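Beta-1,3-glucanosyltransferase (Rhizomucor miehei CAU432, PDB 4WTP) belongs to glycoside hydrolase family 17 and folds as a (beta/alpha)8 barrel in which eight parallel strands are surrounded by helices. Local coordinates at residues Q35-I40 / I292-G297; N108-L113 / K153-P158. All coordinates share one frame; numbering follows the deposited sequence.

Contact 1 of 2, residues Q35-I40 / I292-G297. With EDO (1,2-ethanediol), chain B.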
# COMPACT_ATOMS: atom_id res chain seq x y z
N GLN A 35 -8.31 -11.10 10.39
CA GLN A 35 -7.81 -9.82 10.87
C GLN A 35 -6.29 -9.86 11.07
O GLN A 35 -5.73 -8.93 11.64
CB GLN A 35 -8.48 -9.40 12.16
CG GLN A 35 -9.96 -9.02 12.05
CD GLN A 35 -10.42 -8.16 13.21
OE1 GLN A 35 -10.60 -6.95 13.05
NE2 GLN A 35 -10.59 -8.76 14.38
N THR A 36 -5.63 -10.91 10.56
CA THR A 36 -4.17 -10.97 10.68
C THR A 36 -3.55 -9.75 10.00
O THR A 36 -2.64 -9.14 10.56
CB THR A 36 -3.58 -12.25 10.11
OG1 THR A 36 -4.02 -13.35 10.91
CG2 THR A 36 -2.07 -12.25 10.17
N PHE A 37 -4.02 -9.41 8.81
CA PHE A 37 -3.60 -8.15 8.19
C PHE A 37 -4.75 -7.17 8.18
O PHE A 37 -5.86 -7.52 7.75
CB PHE A 37 -3.21 -8.37 6.72
CG PHE A 37 -2.00 -9.23 6.52
CD1 PHE A 37 -0.71 -8.70 6.50
CD2 PHE A 37 -2.16 -10.60 6.27
CE1 PHE A 37 0.38 -9.52 6.28
CE2 PHE A 37 -1.07 -11.42 6.04
CZ PHE A 37 0.20 -10.88 6.06
N TYR A 38 -4.50 -5.93 8.59
CA TYR A 38 -5.47 -4.87 8.36
C TYR A 38 -5.79 -4.81 6.85
O TYR A 38 -6.96 -4.72 6.44
CB TYR A 38 -4.91 -3.53 8.86
CG TYR A 38 -5.77 -2.36 8.45
CD1 TYR A 38 -6.91 -2.02 9.18
CD2 TYR A 38 -5.43 -1.57 7.34
CE1 TYR A 38 -7.70 -0.95 8.79
CE2 TYR A 38 -6.22 -0.50 6.97
CZ TYR A 38 -7.35 -0.20 7.69
OH TYR A 38 -8.13 0.88 7.30
N GLY A 39 -4.76 -4.86 6.02
CA GLY A 39 -4.95 -4.98 4.58
C GLY A 39 -3.65 -5.33 3.92
O GLY A 39 -2.60 -5.30 4.55
N ILE A 40 -3.71 -5.71 2.64
CA ILE A 40 -2.51 -6.14 1.91
C ILE A 40 -2.46 -5.45 0.55
O ILE A 40 -3.48 -5.37 -0.19
CB ILE A 40 -2.48 -7.68 1.73
CG1 ILE A 40 -2.60 -8.42 3.05
CG2 ILE A 40 -1.17 -8.11 1.13
CD1 ILE A 40 -2.77 -9.92 2.89
N ILE A 292 7.27 -19.29 5.70
CA ILE A 292 6.44 -18.16 6.17
C ILE A 292 5.28 -18.69 6.99
O ILE A 292 4.51 -19.54 6.54
CB ILE A 292 5.89 -17.32 5.01
CG1 ILE A 292 7.07 -16.76 4.21
CG2 ILE A 292 4.99 -16.20 5.54
CD1 ILE A 292 7.91 -15.70 4.92
N THR A 293 5.18 -18.24 8.24
CA THR A 293 3.98 -18.49 9.02
C THR A 293 3.24 -17.18 9.13
O THR A 293 3.76 -16.17 9.63
CB THR A 293 4.29 -19.12 10.39
OG1 THR A 293 5.19 -18.27 11.12
CG2 THR A 293 4.93 -20.47 10.21
N ILE A 294 2.00 -17.17 8.65
CA ILE A 294 1.22 -15.94 8.56
C ILE A 294 0.53 -15.69 9.89
O ILE A 294 -0.59 -16.14 10.12
CB ILE A 294 0.25 -15.98 7.37
CG1 ILE A 294 1.04 -16.30 6.09
CG2 ILE A 294 -0.47 -14.64 7.23
CD1 ILE A 294 0.20 -16.61 4.86
N GLU A 295 1.22 -14.98 10.77
CA GLU A 295 0.81 -14.78 12.16
C GLU A 295 1.50 -13.51 12.62
O GLU A 295 2.60 -13.20 12.16
CB GLU A 295 1.20 -15.97 13.08
CG GLU A 295 0.73 -15.82 14.55
CD GLU A 295 0.90 -17.08 15.43
OE1 GLU A 295 1.10 -18.16 14.84
OE2 GLU A 295 0.83 -17.00 16.71
N ALA A 296 0.90 -12.79 13.57
CA ALA A 296 1.59 -11.68 14.22
C ALA A 296 2.52 -12.22 15.31
O ALA A 296 2.26 -13.30 15.89
CB ALA A 296 0.58 -10.71 14.81
N GLY A 297 3.60 -11.49 15.57
CA GLY A 297 4.56 -11.88 16.59
C GLY A 297 4.12 -11.59 18.03
O GLY A 297 4.84 -11.94 18.96
C1 EDO B . -2.33 -12.99 13.73
O1 EDO B . -1.52 -13.63 14.70
C2 EDO B . -3.46 -12.26 14.44
O2 EDO B . -3.05 -10.94 14.83

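Contact 2 of 2, residues N108-L113 / K153-P158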
# COMPACT_ATOMS: atom_id res chain seq x y z
N ASN A 108 -5.29 12.72 -16.11
CA ASN A 108 -5.76 11.43 -16.55
C ASN A 108 -6.28 10.55 -15.40
O ASN A 108 -7.30 9.88 -15.52
CB ASN A 108 -4.70 10.69 -17.35
CG ASN A 108 -5.26 9.49 -18.07
OD1 ASN A 108 -6.01 9.61 -19.04
ND2 ASN A 108 -4.93 8.31 -17.57
N GLU A 109 -5.56 10.56 -14.27
CA GLU A 109 -6.04 9.80 -13.09
C GLU A 109 -7.27 10.49 -12.50
O GLU A 109 -8.17 9.79 -12.01
CB GLU A 109 -4.94 9.62 -12.02
CG GLU A 109 -3.88 8.60 -12.39
CD GLU A 109 -4.37 7.16 -12.25
OE1 GLU A 109 -4.17 6.51 -11.20
OE2 GLU A 109 -4.99 6.66 -13.21
N MET A 110 -7.32 11.82 -12.54
CA MET A 110 -8.52 12.52 -12.09
C MET A 110 -9.77 12.15 -12.89
O MET A 110 -10.87 11.93 -12.34
CB MET A 110 -8.29 14.01 -12.13
CG MET A 110 -9.46 14.85 -11.70
SD MET A 110 -9.14 16.63 -11.55
CE MET A 110 -9.60 17.25 -13.17
N ASN A 111 -9.61 12.08 -14.21
CA ASN A 111 -10.69 11.62 -15.08
C ASN A 111 -11.06 10.17 -14.82
O ASN A 111 -12.25 9.79 -14.85
CB ASN A 111 -10.32 11.81 -16.56
CG ASN A 111 -10.17 13.27 -16.94
OD1 ASN A 111 -10.89 14.13 -16.43
ND2 ASN A 111 -9.25 13.55 -17.86
N ALA A 112 -10.07 9.32 -14.58
CA ALA A 112 -10.33 7.92 -14.25
C ALA A 112 -11.16 7.83 -12.97
O ALA A 112 -12.07 6.99 -12.87
CB ALA A 112 -9.03 7.15 -14.06
N LEU A 113 -10.86 8.70 -12.01
CA LEU A 113 -11.57 8.74 -10.76
C LEU A 113 -13.02 9.15 -11.04
O LEU A 113 -13.96 8.55 -10.51
CB LEU A 113 -10.92 9.74 -9.82
CG LEU A 113 -11.66 9.93 -8.49
CD1 LEU A 113 -11.85 8.63 -7.70
CD2 LEU A 113 -10.96 10.95 -7.61
N LYS A 153 -10.32 15.67 -3.24
CA LYS A 153 -11.19 15.62 -2.07
C LYS A 153 -12.60 16.13 -2.39
O LYS A 153 -13.59 15.54 -1.95
CB LYS A 153 -10.59 16.37 -0.87
CG LYS A 153 -11.46 16.24 0.37
CD LYS A 153 -10.76 16.58 1.67
CE LYS A 153 -11.75 16.46 2.81
NZ LYS A 153 -11.24 17.03 4.09
N GLU A 154 -12.69 17.18 -3.19
CA GLU A 154 -13.99 17.74 -3.57
C GLU A 154 -14.83 16.74 -4.36
O GLU A 154 -16.05 16.78 -4.32
CB GLU A 154 -13.80 19.04 -4.33
CG GLU A 154 -13.27 20.18 -3.46
CD GLU A 154 -12.76 21.36 -4.27
OE1 GLU A 154 -12.84 21.32 -5.52
OE2 GLU A 154 -12.29 22.35 -3.66
N LEU A 155 -14.16 15.85 -5.08
CA LEU A 155 -14.80 14.79 -5.83
C LEU A 155 -15.33 13.64 -5.00
O LEU A 155 -16.39 13.09 -5.28
CB LEU A 155 -13.87 14.24 -6.93
CG LEU A 155 -13.50 15.16 -8.09
CD1 LEU A 155 -12.44 14.50 -8.96
CD2 LEU A 155 -14.71 15.59 -8.91
N VAL A 156 -14.56 13.27 -3.98
CA VAL A 156 -14.89 12.06 -3.23
C VAL A 156 -15.52 12.28 -1.86
O VAL A 156 -16.16 11.37 -1.33
CB VAL A 156 -13.68 11.12 -3.06
CG1 VAL A 156 -13.19 10.66 -4.42
CG2 VAL A 156 -12.58 11.78 -2.24
N ALA A 157 -15.32 13.46 -1.30
CA ALA A 157 -15.92 13.79 0.00
C ALA A 157 -17.44 13.53 0.01
O ALA A 157 -17.95 13.05 1.02
CB ALA A 157 -15.59 15.23 0.44
N PRO A 158 -18.16 13.86 -1.08
CA PRO A 158 -19.59 13.59 -1.07
C PRO A 158 -19.96 12.12 -0.99
O PRO A 158 -21.10 11.80 -0.68
CB PRO A 158 -20.08 14.19 -2.40
CG PRO A 158 -19.08 15.25 -2.71
CD PRO A 158 -17.78 14.68 -2.25

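Contact 1 of 2, residues Q35-I40 / I292-G297
Phe-37 and Ile-294 form the apolar heart of the contact: CE2 of the ring lies 3.5 Å from Ile-294 CG2, the gamma methyl approaching the ring obliquely while the two side chains cross at about a right angle. Thr-36 adds a second apolar touch. With CG2 anti to the backbone N, its methyl is carried to 4.1 Å from Ile-294 CG2 and 4.3 Å from Glu-295 CA. Ile-294 itself centres an inverse gamma turn.

Polar contacts involve 1,2-ethanediol, probably from the crystallisation liquor. Ala-296 N donates to its O1 over 2.8 Å in a fairly straight bond (165°), and Lys-255 NZ binds the same molecule. The diol carbon C1 rests 3.3 Å from Thr-36 OG1, a hydroxyl already hydrogen-bonded to Gly-33 O.

Helix 240-256 backs the contact, Leu-247 packing on Phe-37 and Asn-244 and His-248 bonding the 292-297 backbone. Beyond Phe-37 the chain enters strand 39-41, where Gly-39 pairs with Tyr-263 and Ile-40 with Arg-68.

Contact 2 of 2, residues N108-L113 / K153-P158
Leu-155 is the main bump here, its CD1 lodged where Met-110 and Leu-113, one helical turn apart, offer a hollow. The fit is even: Leu-155 CD1 is 4.1 Å from Met-110 CG and an equal 4.1 Å from Leu-113 CD2. The leucine reaches this spot with CG anti to its carbonyl carbon (chi1 -67°) and an extended second torsion that sends CD1 forward.

The wall on the Met-110 side is made by the start of its side chain. Its CG meets the leucine methyl, the two side chains crossing at about a right angle, whereas the bend at chi3 (93°) turns the terminal methyl away from that contact. The adjoining wall, Leu-113, is itself a bump. It points across to the partner helix and pushes CD2 between Leu-155 and Val-156, 3.9 Å from Val-156 CG1, with CD1 of the same leucine 4.1 Å from that methyl. Both branches of Leu-113 thus rest against the same side of one valine methyl, while CD2 alone is shared with Leu-155. All distances are those of ordinary van der Waals packing, and the alpha carbons of Leu-113 and Leu-155 stand 8.4 Å apart.

The same helices extend each hollow: Lys-114 and Leu-117 also touch Leu-155, and Val-152 also touches Leu-113. Leu-155 therefore sits among Met-110, Leu-113, Lys-114 and Leu-117, a four-residue hole of the knobs-into-holes kind. Val-156 also touches Val-163 of strand 163-167. Such interlocking of helices 104-119 and 142-156, which follow neighbouring parallel strands, 93-98 and 125-132, is characteristic of the outer helical layer of a (beta/alpha)8 barrel.

The two contacts lie on opposite sides of the chain's centre, their own centres 32 Å apart, and share no element. Both are partly buried and similar in size, but of four touching residues contact 1 has one buried and one exposed, contact 2 two buried and none exposed. Contact 1 brings together the approach to the first strand and the C-terminal tail, distant in sequence, and mixes a small apolar patch with threonine, a backbone N-H and a bound diol. Contact 2, nested in sequence within the chain that contact 1 closes, joins successive helices through apolar side chains alone: leucine, valine and methionine. Loop against loop at the chain ends thus contrasts with helix against helix in the barrel's outer layer.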